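Local coordinates for possible sortase-like protein (Corynebacterium diphtheriae, PDB 5UUS), which probably acts as a sortase, one of the membrane-anchored cysteine transpeptidases that cut sorting signals in proteins and join them to new acceptors, at residues I57-T62 with H72-Q77; C107-V112 with V120-P125; M124-S129 with N158-T163; P143-R148 with G185-M190; G152-V157 with S172-T177. All coordinates share one frame; numbering follows the deposited sequence.

Interaction 1 (I57-T62 with H72-Q77); sequences IVEGTT and HYNDTQ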
# COMPACT_ATOMS: atom_id res chain seq x y z
N ILE A 57 -3.17 -8.32 7.18
CA ILE A 57 -4.01 -8.03 6.05
C ILE A 57 -4.69 -9.30 5.62
O ILE A 57 -4.04 -10.32 5.45
CB ILE A 57 -3.21 -7.43 4.91
CG1 ILE A 57 -2.55 -6.13 5.38
CG2 ILE A 57 -4.10 -7.19 3.70
CD1 ILE A 57 -1.48 -5.61 4.41
N VAL A 58 -6.01 -9.22 5.44
CA VAL A 58 -6.83 -10.37 5.06
C VAL A 58 -7.19 -10.29 3.56
O VAL A 58 -7.26 -9.20 2.99
CB VAL A 58 -8.09 -10.39 5.97
CG1 VAL A 58 -9.29 -11.01 5.29
CG2 VAL A 58 -7.77 -11.05 7.31
N GLU A 59 -7.44 -11.43 2.92
CA GLU A 59 -7.87 -11.45 1.52
C GLU A 59 -9.37 -11.26 1.39
O GLU A 59 -10.14 -12.09 1.86
CB GLU A 59 -7.46 -12.77 0.84
CG GLU A 59 -7.96 -12.92 -0.59
CD GLU A 59 -7.23 -12.01 -1.59
OE1 GLU A 59 -6.35 -11.21 -1.17
OE2 GLU A 59 -7.53 -12.09 -2.80
N GLY A 60 -9.79 -10.16 0.76
CA GLY A 60 -11.19 -9.83 0.67
C GLY A 60 -11.56 -8.52 1.39
O GLY A 60 -10.90 -8.11 2.35
N THR A 61 -12.62 -7.87 0.94
CA THR A 61 -13.02 -6.60 1.54
C THR A 61 -14.46 -6.61 2.03
O THR A 61 -15.10 -5.55 2.11
CB THR A 61 -12.84 -5.41 0.56
OG1 THR A 61 -13.44 -5.72 -0.69
CG2 THR A 61 -11.39 -5.12 0.33
N THR A 62 -14.99 -7.78 2.36
CA THR A 62 -16.32 -7.85 2.95
C THR A 62 -16.27 -7.27 4.36
O THR A 62 -15.20 -7.07 4.93
CB THR A 62 -16.85 -9.29 3.03
OG1 THR A 62 -16.17 -9.99 4.08
CG2 THR A 62 -16.66 -10.02 1.70
N HIS A 72 -7.53 -6.98 1.55
CA HIS A 72 -7.07 -6.79 0.16
C HIS A 72 -8.24 -6.87 -0.82
O HIS A 72 -9.03 -7.80 -0.76
CB HIS A 72 -6.02 -7.86 -0.17
CG HIS A 72 -5.53 -7.85 -1.59
ND1 HIS A 72 -5.65 -8.95 -2.42
CD2 HIS A 72 -4.91 -6.88 -2.32
CE1 HIS A 72 -5.12 -8.66 -3.61
NE2 HIS A 72 -4.67 -7.41 -3.57
N TYR A 73 -8.39 -5.86 -1.70
CA TYR A 73 -9.32 -5.97 -2.82
C TYR A 73 -8.90 -7.14 -3.74
O TYR A 73 -7.85 -7.09 -4.37
CB TYR A 73 -9.38 -4.67 -3.62
CG TYR A 73 -10.02 -3.47 -2.91
CD1 TYR A 73 -11.38 -3.21 -3.01
CD2 TYR A 73 -9.24 -2.58 -2.19
CE1 TYR A 73 -11.96 -2.09 -2.39
CE2 TYR A 73 -9.81 -1.46 -1.54
CZ TYR A 73 -11.17 -1.23 -1.66
OH TYR A 73 -11.72 -0.12 -1.04
N ASN A 74 -9.75 -8.14 -3.85
CA ASN A 74 -9.44 -9.40 -4.54
C ASN A 74 -8.84 -9.32 -5.94
O ASN A 74 -7.95 -10.09 -6.31
CB ASN A 74 -10.71 -10.24 -4.62
CG ASN A 74 -11.23 -10.61 -3.28
OD1 ASN A 74 -12.13 -9.97 -2.75
ND2 ASN A 74 -10.64 -11.65 -2.69
N ASP A 75 -9.35 -8.42 -6.76
CA ASP A 75 -8.85 -8.42 -8.14
C ASP A 75 -7.65 -7.49 -8.35
O ASP A 75 -7.28 -7.23 -9.47
CB ASP A 75 -9.99 -8.06 -9.09
CG ASP A 75 -11.12 -9.08 -9.05
OD1 ASP A 75 -10.82 -10.30 -8.98
OD2 ASP A 75 -12.31 -8.68 -9.08
N THR A 76 -7.02 -7.02 -7.28
CA THR A 76 -5.87 -6.13 -7.44
C THR A 76 -4.56 -6.88 -7.21
O THR A 76 -4.57 -8.04 -6.83
CB THR A 76 -5.96 -4.93 -6.48
OG1 THR A 76 -5.70 -5.36 -5.13
CG2 THR A 76 -7.36 -4.30 -6.57
N GLN A 77 -3.43 -6.21 -7.43
CA GLN A 77 -2.14 -6.88 -7.36
C GLN A 77 -1.78 -7.13 -5.92
O GLN A 77 -2.45 -6.65 -5.01
CB GLN A 77 -1.05 -6.06 -8.07
CG GLN A 77 -1.12 -6.15 -9.60
CD GLN A 77 -2.37 -5.48 -10.23
OE1 GLN A 77 -2.62 -4.28 -10.04
NE2 GLN A 77 -3.13 -6.26 -10.98
O HOH W 1 -6.18 -11.44 -4.84
O HOH W 2 -14.35 -9.23 -1.10
O HOH W 3 -12.61 -7.19 -2.64
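His-72 meets strand 54-59 with both its backbone and its ring, and here the contact is tightest. Its N donates to Val-58 O at 2.7 Å, while its O takes the N-H of Gly-60 on an in-plane lone pair at 2.9 Å. Glu-59 and His-72 run side by side, both with CG anti to the backbone N (chi1 175° and 176°), and ND1 donates to the syn side of Glu-59 OE1 at 2.7 Å. NE2 donates to Gln-77 O, so the ring is held from two sides, a pattern consistent with a protonated imidazole. The parallel bridge between Glu-59 and His-72 belongs to the beta-barrel of the sortase fold. Nearby, Thr-61 CG2 sits over the centre of the Tyr-73 ring in a CH-pi contact, 3.9 Å from the centroid, while Tyr-73 OH bonds to Thr-193. Toward solvent the fit loosens. Exposed Asn-74 reaches Glu-59 OE2 through a weak ND2 bond of 3.1 Å, and waters join Asn-74 OD1 to Thr-61 N and OG1 and Asn-74 O to Glu-59 OE2.

Interaction 2 (C107-V112 with V120-P125); sequences CDAIVV and VYRVMP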
# COMPACT_ATOMS: atom_id res chain seq x y z
N CYS A 107 6.81 10.38 1.34
CA CYS A 107 8.03 9.62 1.65
C CYS A 107 7.95 8.81 2.95
O CYS A 107 8.83 7.99 3.22
CB CYS A 107 9.26 10.54 1.66
SG CYS A 107 9.85 11.00 -0.00
N ASP A 108 6.90 9.00 3.74
CA ASP A 108 6.63 8.10 4.86
C ASP A 108 6.54 6.64 4.35
O ASP A 108 5.92 6.38 3.30
CB ASP A 108 5.32 8.48 5.57
CG ASP A 108 5.47 9.68 6.50
OD1 ASP A 108 6.61 10.12 6.75
OD2 ASP A 108 4.43 10.14 7.00
N ALA A 109 7.14 5.69 5.08
CA ALA A 109 7.19 4.28 4.67
C ALA A 109 5.96 3.51 5.10
O ALA A 109 5.43 3.70 6.20
CB ALA A 109 8.45 3.60 5.25
N ILE A 110 5.48 2.65 4.21
CA ILE A 110 4.53 1.63 4.56
C ILE A 110 5.25 0.30 4.28
O ILE A 110 5.61 0.02 3.14
CB ILE A 110 3.23 1.70 3.75
CG1 ILE A 110 2.72 3.17 3.62
CG2 ILE A 110 2.19 0.69 4.29
CD1 ILE A 110 2.38 3.77 4.90
N VAL A 111 5.49 -0.51 5.31
CA VAL A 111 6.20 -1.76 5.14
C VAL A 111 5.23 -2.93 5.13
O VAL A 111 4.36 -3.02 6.01
CB VAL A 111 7.27 -1.96 6.23
CG1 VAL A 111 8.04 -3.26 5.97
CG2 VAL A 111 8.23 -0.76 6.26
N VAL A 112 5.34 -3.79 4.12
CA VAL A 112 4.43 -4.92 3.96
C VAL A 112 5.23 -6.22 3.91
O VAL A 112 6.15 -6.39 3.12
CB VAL A 112 3.57 -4.77 2.70
CG1 VAL A 112 2.50 -5.86 2.64
CG2 VAL A 112 2.89 -3.40 2.70
N VAL A 120 8.74 -2.32 0.69
CA VAL A 120 8.64 -0.99 1.26
C VAL A 120 7.99 -0.11 0.22
O VAL A 120 8.50 0.01 -0.89
CB VAL A 120 10.01 -0.40 1.63
CG1 VAL A 120 9.86 1.05 2.13
CG2 VAL A 120 10.67 -1.29 2.68
N TYR A 121 6.86 0.48 0.60
CA TYR A 121 6.22 1.53 -0.19
C TYR A 121 6.41 2.88 0.48
O TYR A 121 6.53 2.97 1.70
CB TYR A 121 4.74 1.26 -0.37
CG TYR A 121 4.39 0.01 -1.14
CD1 TYR A 121 4.29 -1.22 -0.49
CD2 TYR A 121 4.11 0.07 -2.50
CE1 TYR A 121 3.93 -2.38 -1.21
CE2 TYR A 121 3.75 -1.08 -3.22
CZ TYR A 121 3.67 -2.30 -2.56
OH TYR A 121 3.31 -3.44 -3.24
N ARG A 122 6.43 3.95 -0.30
CA ARG A 122 6.55 5.28 0.27
C ARG A 122 5.46 6.20 -0.26
O ARG A 122 5.17 6.22 -1.46
CB ARG A 122 7.95 5.82 -0.00
CG ARG A 122 8.99 4.98 0.73
CD ARG A 122 10.17 5.79 1.16
NE ARG A 122 11.13 4.99 1.90
CZ ARG A 122 11.41 5.15 3.18
NH1 ARG A 122 10.82 6.12 3.89
NH2 ARG A 122 12.29 4.37 3.77
N VAL A 123 4.81 6.91 0.66
CA VAL A 123 3.71 7.79 0.31
C VAL A 123 4.14 8.79 -0.77
O VAL A 123 5.21 9.43 -0.67
CB VAL A 123 3.18 8.53 1.56
CG1 VAL A 123 2.11 9.54 1.17
CG2 VAL A 123 2.63 7.51 2.58
N MET A 124 3.34 8.88 -1.82
CA MET A 124 3.67 9.76 -2.94
C MET A 124 3.41 11.23 -2.62
O MET A 124 2.69 11.53 -1.68
CB MET A 124 2.88 9.32 -4.17
CG MET A 124 3.47 7.98 -4.79
SD MET A 124 2.37 7.37 -6.07
CE MET A 124 2.50 8.66 -7.32
N PRO A 125 3.96 12.16 -3.41
CA PRO A 125 3.67 13.59 -3.12
C PRO A 125 2.17 13.94 -3.06
O PRO A 125 1.37 13.51 -3.90
CB PRO A 125 4.35 14.32 -4.28
CG PRO A 125 5.48 13.40 -4.67
CD PRO A 125 4.93 12.00 -4.50
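The beta hairpin of strands 109-114 and 117-123, part of the sortase beta-barrel, centres here on Ile-110 and Tyr-121, an antiparallel hydrogen-bonded pair. Ile-110 N donates to Tyr-121 O at 2.7 Å, and Tyr-121 N returns a bond to Ile-110 O at 2.9 Å. Non-hydrogen-bonded pairs flank it, Ala-109 with Arg-122 and Val-111 with Val-120, and the short strand axes run at 155° to one another. The pairing carries on ahead of strand 109-114: Val-123 N binds Asp-108 O, and Cys-107 N binds Val-123 O at 2.7 Å. Cys-107 is thereby fixed by the backbone at the same place where its SG forms a disulfide with Cys-140.

The two faces of the hairpin differ in chemistry. On the face of Ala-109 and Val-120, the Arg-122 side chain, bent at chi2, reaches across the hairpin, and NH1 donates to Cys-107 O at 2.8 Å, in the guanidinium plane and almost straight down the carbonyl bond. Ala-109 CB covers one guanidinium face, offset toward the rim, and NH2 has a salt-bridge partner in Glu-228. The face of Ile-110 and Tyr-121 is largely apolar and packs on Met-190 of strand 188-193, although Tyr-121 OH bonds to Gly-80 N. There Val-112 CG2 lies 4.1 Å from Tyr-121 CD1, and Ile-110 CD1 approaches Val-123 CG2 at 4.4 Å.

Interaction 3 (M124-S129 with N158-T163); sequences MPVDSS and NGRFIT. With ACT (acetate ion), chain F.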
# COMPACT_ATOMS: atom_id res chain seq x y z
N MET A 124 3.34 8.88 -1.82
CA MET A 124 3.67 9.76 -2.94
C MET A 124 3.41 11.23 -2.62
O MET A 124 2.69 11.53 -1.68
CB MET A 124 2.88 9.32 -4.17
CG MET A 124 3.47 7.98 -4.79
SD MET A 124 2.37 7.37 -6.07
CE MET A 124 2.50 8.66 -7.32
N PRO A 125 3.96 12.16 -3.41
CA PRO A 125 3.67 13.59 -3.12
C PRO A 125 2.17 13.94 -3.06
O PRO A 125 1.37 13.51 -3.90
CB PRO A 125 4.35 14.32 -4.28
CG PRO A 125 5.48 13.40 -4.67
CD PRO A 125 4.93 12.00 -4.50
N VAL A 126 1.80 14.73 -2.05
CA VAL A 126 0.42 15.12 -1.80
C VAL A 126 0.16 16.58 -2.26
O VAL A 126 0.82 17.50 -1.80
CB VAL A 126 0.09 14.96 -0.30
CG1 VAL A 126 -1.34 15.40 -0.01
CG2 VAL A 126 0.33 13.51 0.15
N ASP A 127 -0.79 16.76 -3.18
CA ASP A 127 -1.30 18.06 -3.61
C ASP A 127 -0.30 18.92 -4.41
O ASP A 127 -0.71 19.80 -5.16
CB ASP A 127 -1.82 18.89 -2.41
CG ASP A 127 -3.03 18.28 -1.74
OD1 ASP A 127 -3.70 17.42 -2.36
OD2 ASP A 127 -3.33 18.66 -0.59
N SER A 128 0.99 18.67 -4.26
CA SER A 128 1.97 19.48 -4.97
C SER A 128 2.04 19.12 -6.46
O SER A 128 1.54 18.09 -6.88
CB SER A 128 3.35 19.32 -4.32
OG SER A 128 3.63 17.96 -4.11
N SER A 129 2.64 20.00 -7.27
CA SER A 129 2.85 19.73 -8.69
C SER A 129 4.15 20.38 -9.15
O SER A 129 4.75 21.17 -8.42
CB SER A 129 1.69 20.26 -9.53
OG SER A 129 1.60 21.67 -9.39
N ASN A 158 -2.20 11.63 -7.14
CA ASN A 158 -2.04 12.34 -5.87
C ASN A 158 -1.82 11.33 -4.74
O ASN A 158 -2.53 10.33 -4.66
CB ASN A 158 -3.31 13.19 -5.61
CG ASN A 158 -3.10 14.28 -4.58
OD1 ASN A 158 -2.11 14.29 -3.84
ND2 ASN A 158 -4.06 15.22 -4.52
N GLY A 159 -0.85 11.57 -3.86
CA GLY A 159 -0.60 10.66 -2.75
C GLY A 159 -1.76 10.53 -1.76
O GLY A 159 -1.86 9.52 -1.08
N ARG A 160 -2.63 11.55 -1.66
CA ARG A 160 -3.82 11.45 -0.82
C ARG A 160 -4.92 12.38 -1.32
O ARG A 160 -4.66 13.52 -1.70
CB ARG A 160 -3.50 11.77 0.65
CG ARG A 160 -4.71 11.61 1.63
CD ARG A 160 -4.29 11.79 3.10
NE ARG A 160 -3.52 13.02 3.26
CZ ARG A 160 -2.32 13.10 3.84
NH1 ARG A 160 -1.79 12.01 4.37
NH2 ARG A 160 -1.67 14.26 3.89
N PHE A 161 -6.15 11.88 -1.35
CA PHE A 161 -7.29 12.70 -1.77
C PHE A 161 -8.58 12.08 -1.30
O PHE A 161 -8.59 10.94 -0.81
CB PHE A 161 -7.31 12.92 -3.30
CG PHE A 161 -7.44 11.64 -4.12
CD1 PHE A 161 -6.32 10.87 -4.41
CD2 PHE A 161 -8.67 11.25 -4.62
CE1 PHE A 161 -6.43 9.69 -5.17
CE2 PHE A 161 -8.79 10.07 -5.37
CZ PHE A 161 -7.65 9.30 -5.67
N ILE A 162 -9.66 12.85 -1.42
CA ILE A 162 -10.99 12.42 -1.02
C ILE A 162 -11.82 12.18 -2.27
O ILE A 162 -11.70 12.92 -3.24
CB ILE A 162 -11.69 13.47 -0.12
CG1 ILE A 162 -10.85 13.75 1.12
CG2 ILE A 162 -13.11 13.00 0.27
CD1 ILE A 162 -10.62 12.53 2.01
N THR A 163 -12.64 11.13 -2.25
CA THR A 163 -13.42 10.80 -3.44
C THR A 163 -14.75 10.17 -3.03
O THR A 163 -15.06 10.09 -1.84
CB THR A 163 -12.64 9.87 -4.40
OG1 THR A 163 -13.36 9.76 -5.64
CG2 THR A 163 -12.43 8.43 -3.79
C ACT F . -7.02 15.93 -7.19
O ACT F . -8.03 15.93 -6.43
OXT ACT F . -6.03 15.33 -6.73
CH3 ACT F . -7.02 16.62 -8.54
O HOH W 4 -5.24 15.97 -0.69
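Gly-159 and Met-124 bring their backbones together with CA atoms 4.4 Å apart: Gly-159 N donates to Pro-125 O at 2.9 Å, from above the carbonyl plane, and Gly-159 CA turns a C-H toward Met-124 O. With no side chain on Gly-159, the two chains can lie this close. The contact ties the loop between strand 117-123 and helix 130-137 to the start of strand 160-163, at the edge of the sortase barrel; Met-124 and Gly-159 both also make backbone bonds to His-208 of strand 204-216.

Asn-158 is the main polar link. Its CG is anti to the backbone N (chi1 -161°), and its amide faces Asp-127 with both ends: OD1 accepts from Asp-127 N at 2.9 Å, while ND2 donates to Asp-127 OD1 at 3.1 Å. The second bond is nearly straight (174° at the hydrogen) and lies in the amide plane, although the carboxylate plane is turned 68° from it. ND2 also donates to OXT of an acetate ion, probably from the crystallisation liquor, at 3.0 Å. Beside this polar pair, Val-126 places CG2 against the backbone of Gly-159 and Arg-160, and CG1 lies 4.1 Å from Arg-160 NH2. The Arg-160 guanidinium has its stronger partner in Leu-104 O, bonded through NH1. At the exposed side a single water donates to Asp-127 OD1 at 2.7 Å and to Arg-160 O at 2.7 Å.

Interaction 4 (P143-R148 with G185-M190); sequences PEQAER and GMEGIM. With EDO (1,2-ethanediol), chain G.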
# COMPACT_ATOMS: atom_id res chain seq x y z
N PRO A 143 15.63 8.86 -9.25
CA PRO A 143 15.45 10.03 -10.12
C PRO A 143 14.48 9.69 -11.24
O PRO A 143 13.68 10.53 -11.62
CB PRO A 143 16.87 10.32 -10.65
CG PRO A 143 17.73 9.17 -10.18
CD PRO A 143 17.05 8.54 -9.01
N GLU A 144 14.53 8.45 -11.71
CA GLU A 144 13.60 7.98 -12.73
C GLU A 144 12.14 7.95 -12.23
O GLU A 144 11.23 8.41 -12.91
CB GLU A 144 14.02 6.59 -13.22
CG GLU A 144 15.40 6.57 -13.92
CD GLU A 144 16.61 6.66 -12.96
OE1 GLU A 144 16.46 6.43 -11.73
OE2 GLU A 144 17.72 6.95 -13.44
N GLN A 145 11.91 7.39 -11.04
CA GLN A 145 10.58 7.48 -10.45
C GLN A 145 10.11 8.93 -10.27
O GLN A 145 8.97 9.26 -10.56
CB GLN A 145 10.54 6.75 -9.11
CG GLN A 145 10.56 5.23 -9.25
CD GLN A 145 10.60 4.55 -7.90
OE1 GLN A 145 11.33 4.99 -7.01
NE2 GLN A 145 9.84 3.48 -7.74
N ALA A 146 11.00 9.79 -9.79
CA ALA A 146 10.63 11.19 -9.59
C ALA A 146 10.16 11.83 -10.89
O ALA A 146 9.22 12.65 -10.87
CB ALA A 146 11.79 11.96 -9.01
N GLU A 147 10.80 11.48 -12.00
CA GLU A 147 10.39 12.05 -13.29
C GLU A 147 9.04 11.53 -13.70
O GLU A 147 8.20 12.32 -14.14
CB GLU A 147 11.40 11.75 -14.39
CG GLU A 147 12.69 12.52 -14.21
CD GLU A 147 13.68 12.30 -15.35
OE1 GLU A 147 13.23 11.97 -16.47
OE2 GLU A 147 14.90 12.44 -15.11
N ARG A 148 8.82 10.23 -13.55
CA ARG A 148 7.51 9.64 -13.85
C ARG A 148 6.39 10.23 -12.98
O ARG A 148 5.28 10.47 -13.45
CB ARG A 148 7.55 8.13 -13.65
CG ARG A 148 8.60 7.42 -14.45
CD ARG A 148 8.37 5.91 -14.35
NE ARG A 148 7.25 5.52 -15.21
CZ ARG A 148 6.75 4.29 -15.30
NH1 ARG A 148 5.77 4.05 -16.15
NH2 ARG A 148 7.22 3.30 -14.55
N GLY A 185 5.69 -2.10 -17.59
CA GLY A 185 6.18 -0.74 -17.51
C GLY A 185 5.73 0.01 -16.27
O GLY A 185 6.18 1.13 -16.01
N MET A 186 4.83 -0.59 -15.49
CA MET A 186 4.29 0.09 -14.30
C MET A 186 5.23 0.02 -13.09
O MET A 186 5.98 -0.94 -12.94
CB MET A 186 2.95 -0.52 -13.92
CG MET A 186 1.85 -0.29 -14.94
SD MET A 186 0.43 -1.29 -14.45
CE MET A 186 -0.71 -0.77 -15.72
N GLU A 187 5.19 1.05 -12.27
CA GLU A 187 5.71 0.97 -10.90
C GLU A 187 4.79 0.09 -10.05
O GLU A 187 3.67 -0.21 -10.44
CB GLU A 187 5.82 2.37 -10.27
CG GLU A 187 6.69 3.33 -11.07
CD GLU A 187 8.16 2.87 -11.15
OE1 GLU A 187 8.67 2.30 -10.16
OE2 GLU A 187 8.78 3.09 -12.20
N GLY A 188 5.27 -0.30 -8.89
CA GLY A 188 4.40 -0.90 -7.91
C GLY A 188 3.74 0.23 -7.12
O GLY A 188 4.40 1.12 -6.57
N ILE A 189 2.41 0.17 -7.05
CA ILE A 189 1.66 1.08 -6.21
C ILE A 189 0.99 0.33 -5.08
O ILE A 189 0.53 -0.80 -5.27
CB ILE A 189 0.61 1.83 -7.04
CG1 ILE A 189 1.33 2.75 -8.03
CG2 ILE A 189 -0.32 2.68 -6.10
CD1 ILE A 189 1.91 3.99 -7.38
N MET A 190 0.93 0.94 -3.89
CA MET A 190 0.05 0.44 -2.85
C MET A 190 -1.04 1.50 -2.57
O MET A 190 -0.75 2.69 -2.44
CB MET A 190 0.82 0.10 -1.57
CG MET A 190 -0.10 -0.36 -0.42
SD MET A 190 0.80 -0.78 1.09
CE MET A 190 -0.58 -1.22 2.18
C1 EDO G . 6.73 6.55 -19.84
O1 EDO G . 6.55 7.69 -20.70
C2 EDO G . 7.41 6.93 -18.52
O2 EDO G . 6.45 7.39 -17.54
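Arg-148 and Glu-187 form the one salt bridge between these segments: NH2 meets OE2 at 2.8 Å, on the anti side of the carboxylate and close to the guanidinium plane, with the two planar groups turned 75° apart. Hydrogen bonds with one neutral partner lie around it. Arg-148 grips Gly-185 O end-on with two nitrogens, NH2 at 2.8 Å and NH1 at 3.0 Å, so NH2 is shared between a carboxylate and a carbonyl. Chi2 of Glu-187 (-64°) bends the chain at CD; its other oxygen, OE1, accepts from Gln-145 NE2 at 2.9 Å, the donor lying above the carboxylate plane. The guanidinium N-H on NE donates at 3.1 Å to O2 of a 1,2-ethanediol, probably a crystallisation additive. One turn of helix 143-151 thus holds both carboxylate oxygens of Glu-187, just ahead of strand 188-193. Gln-145 NE2 also bonds to Leu-211 O of strand 204-216, and Arg-148 NH1 has a salt bridge to Asp-153 in the loop that follows the helix.

Interaction 5 (G152-V157 with S172-T177); sequences GDYEHV and SALPET. With EDO (1,2-ethanediol), chain G.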
# COMPACT_ATOMS: atom_id res chain seq x y z
N GLY A 152 5.38 12.12 -16.00
CA GLY A 152 5.18 10.88 -16.73
C GLY A 152 3.87 10.21 -16.41
O GLY A 152 2.85 10.87 -16.16
N ASP A 153 3.88 8.88 -16.43
CA ASP A 153 2.65 8.11 -16.27
C ASP A 153 1.97 8.31 -14.90
O ASP A 153 0.80 7.99 -14.74
CB ASP A 153 2.94 6.64 -16.50
CG ASP A 153 3.43 6.36 -17.91
OD1 ASP A 153 3.08 7.13 -18.83
OD2 ASP A 153 4.16 5.39 -18.11
N TYR A 154 2.71 8.80 -13.93
CA TYR A 154 2.20 8.97 -12.58
C TYR A 154 1.99 10.45 -12.22
O TYR A 154 1.79 10.82 -11.07
CB TYR A 154 3.16 8.25 -11.61
CG TYR A 154 3.06 6.74 -11.79
CD1 TYR A 154 3.80 6.09 -12.78
CD2 TYR A 154 2.16 5.98 -11.04
CE1 TYR A 154 3.69 4.71 -12.98
CE2 TYR A 154 2.04 4.59 -11.25
CZ TYR A 154 2.81 3.98 -12.22
OH TYR A 154 2.69 2.62 -12.43
N GLU A 155 2.03 11.32 -13.23
CA GLU A 155 1.88 12.76 -12.99
C GLU A 155 0.53 13.09 -12.33
O GLU A 155 0.46 13.90 -11.41
CB GLU A 155 2.03 13.54 -14.30
CG GLU A 155 1.56 14.99 -14.17
CD GLU A 155 1.89 15.83 -15.41
OE1 GLU A 155 2.42 15.26 -16.41
OE2 GLU A 155 1.63 17.05 -15.37
N HIS A 156 -0.53 12.41 -12.75
CA HIS A 156 -1.88 12.68 -12.23
C HIS A 156 -2.17 12.03 -10.86
O HIS A 156 -3.23 12.21 -10.30
CB HIS A 156 -2.91 12.18 -13.24
CG HIS A 156 -2.95 10.69 -13.36
ND1 HIS A 156 -2.01 9.97 -14.06
CD2 HIS A 156 -3.80 9.78 -12.83
CE1 HIS A 156 -2.28 8.68 -13.97
NE2 HIS A 156 -3.36 8.54 -13.22
N VAL A 157 -1.23 11.25 -10.33
CA VAL A 157 -1.54 10.44 -9.14
C VAL A 157 -1.17 11.18 -7.86
O VAL A 157 -0.00 11.34 -7.55
CB VAL A 157 -0.80 9.08 -9.17
CG1 VAL A 157 -1.18 8.26 -7.93
CG2 VAL A 157 -1.13 8.32 -10.47
N SER A 172 -7.33 0.58 -9.71
CA SER A 172 -6.82 0.07 -11.00
C SER A 172 -5.30 -0.02 -11.02
O SER A 172 -4.63 0.74 -10.32
CB SER A 172 -7.27 0.97 -12.15
OG SER A 172 -8.65 0.77 -12.39
N ALA A 173 -4.78 -0.94 -11.84
CA ALA A 173 -3.34 -1.24 -11.89
C ALA A 173 -2.52 0.05 -12.02
O ALA A 173 -1.53 0.26 -11.34
CB ALA A 173 -3.04 -2.18 -13.03
N LEU A 174 -2.98 0.93 -12.91
CA LEU A 174 -2.47 2.29 -12.97
C LEU A 174 -3.57 3.18 -12.40
O LEU A 174 -4.62 3.35 -13.04
CB LEU A 174 -2.13 2.67 -14.42
CG LEU A 174 -1.65 4.11 -14.62
CD1 LEU A 174 -0.34 4.32 -13.87
CD2 LEU A 174 -1.48 4.42 -16.11
N PRO A 175 -3.36 3.74 -11.19
CA PRO A 175 -4.49 4.35 -10.46
C PRO A 175 -5.13 5.54 -11.18
O PRO A 175 -4.45 6.28 -11.90
CB PRO A 175 -3.88 4.80 -9.12
CG PRO A 175 -2.40 4.58 -9.22
CD PRO A 175 -2.12 3.66 -10.39
N GLU A 176 -6.45 5.67 -11.00
CA GLU A 176 -7.27 6.72 -11.62
C GLU A 176 -7.13 6.80 -13.14
O GLU A 176 -7.11 7.90 -13.72
CB GLU A 176 -6.94 8.07 -10.98
CG GLU A 176 -7.36 8.10 -9.50
CD GLU A 176 -6.22 7.75 -8.58
OE1 GLU A 176 -5.10 8.29 -8.77
OE2 GLU A 176 -6.44 6.93 -7.66
N THR A 177 -6.99 5.64 -13.77
CA THR A 177 -7.01 5.50 -15.22
C THR A 177 -7.88 4.33 -15.60
O THR A 177 -8.32 3.58 -14.74
CB THR A 177 -5.61 5.22 -15.83
OG1 THR A 177 -5.23 3.85 -15.57
CG2 THR A 177 -4.58 6.18 -15.26
C1 EDO G . 6.73 6.55 -19.84
O1 EDO G . 6.55 7.69 -20.70
C2 EDO G . 7.41 6.93 -18.52
O2 EDO G . 6.45 7.39 -17.54
O HOH W 5 1.06 1.26 -11.24
O HOH W 6 -4.98 10.93 -8.37
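His-156 and Pro-175 supply the direct hydrogen bond of this contact. NE2 donates to Pro-175 O at 2.8 Å, in the imidazole plane and nearly in line with the carbonyl. A chi1 of 69° puts CG in the crowded position between backbone N and carbonyl carbon, from which the ring extends to Pro-175.

Apolar contacts flank the bond. Thr-177 CG2 lies 3.3 Å from His-156 NE2. Leu-174 CD1 rests over one face of the Tyr-154 ring in a CH-pi contact, 3.9 Å from the centroid, coming nearest to CE2. Both methyls of Val-157 approach Pro-175 CG, CG1 at 4.1 Å, with the side chains crossing at about a right angle. The loop of 172-177 runs between strands 160-163 and 188-193, the latter leading to Cys-195, the predicted acyl-thioester residue; the loop probably corresponds to the beta6/beta7 loop of sortases, here making a type II turn from Leu-174 to Thr-177. Across from it, the chain after helix 143-151 makes two type I turns.

Water mediates the last group. One molecule donates to His-156 O at 2.9 Å and to Glu-176 OE1 at 2.7 Å, while Glu-176 OE2 bonds to His-208. A second water lies between Tyr-154 OH and Ala-173 O, but its bonding is doubtful.

Interaction 2 is the buried member of the set, a hairpin joined by regular backbone bonds; its Tyr-121 and Met-124 pack on Met-190 and Ile-189 of 185-190, so the face of Ile-110 and Tyr-121 is shared with interaction 4. The other four are only partly buried and rely more on side-chain polarity: a histidine-carboxylate pair in interaction 1, an amide facing an aspartate in interaction 3, an arginine-glutamate salt bridge in interaction 4, and one imidazole bond beside apolar contacts in interaction 5. Interactions 4 and 5 are directly linked by the Arg-148 to Asp-153 salt bridge and a common ethanediol. Met-124 belongs to interactions 2 and 3 and touches interaction 5 at Val-157.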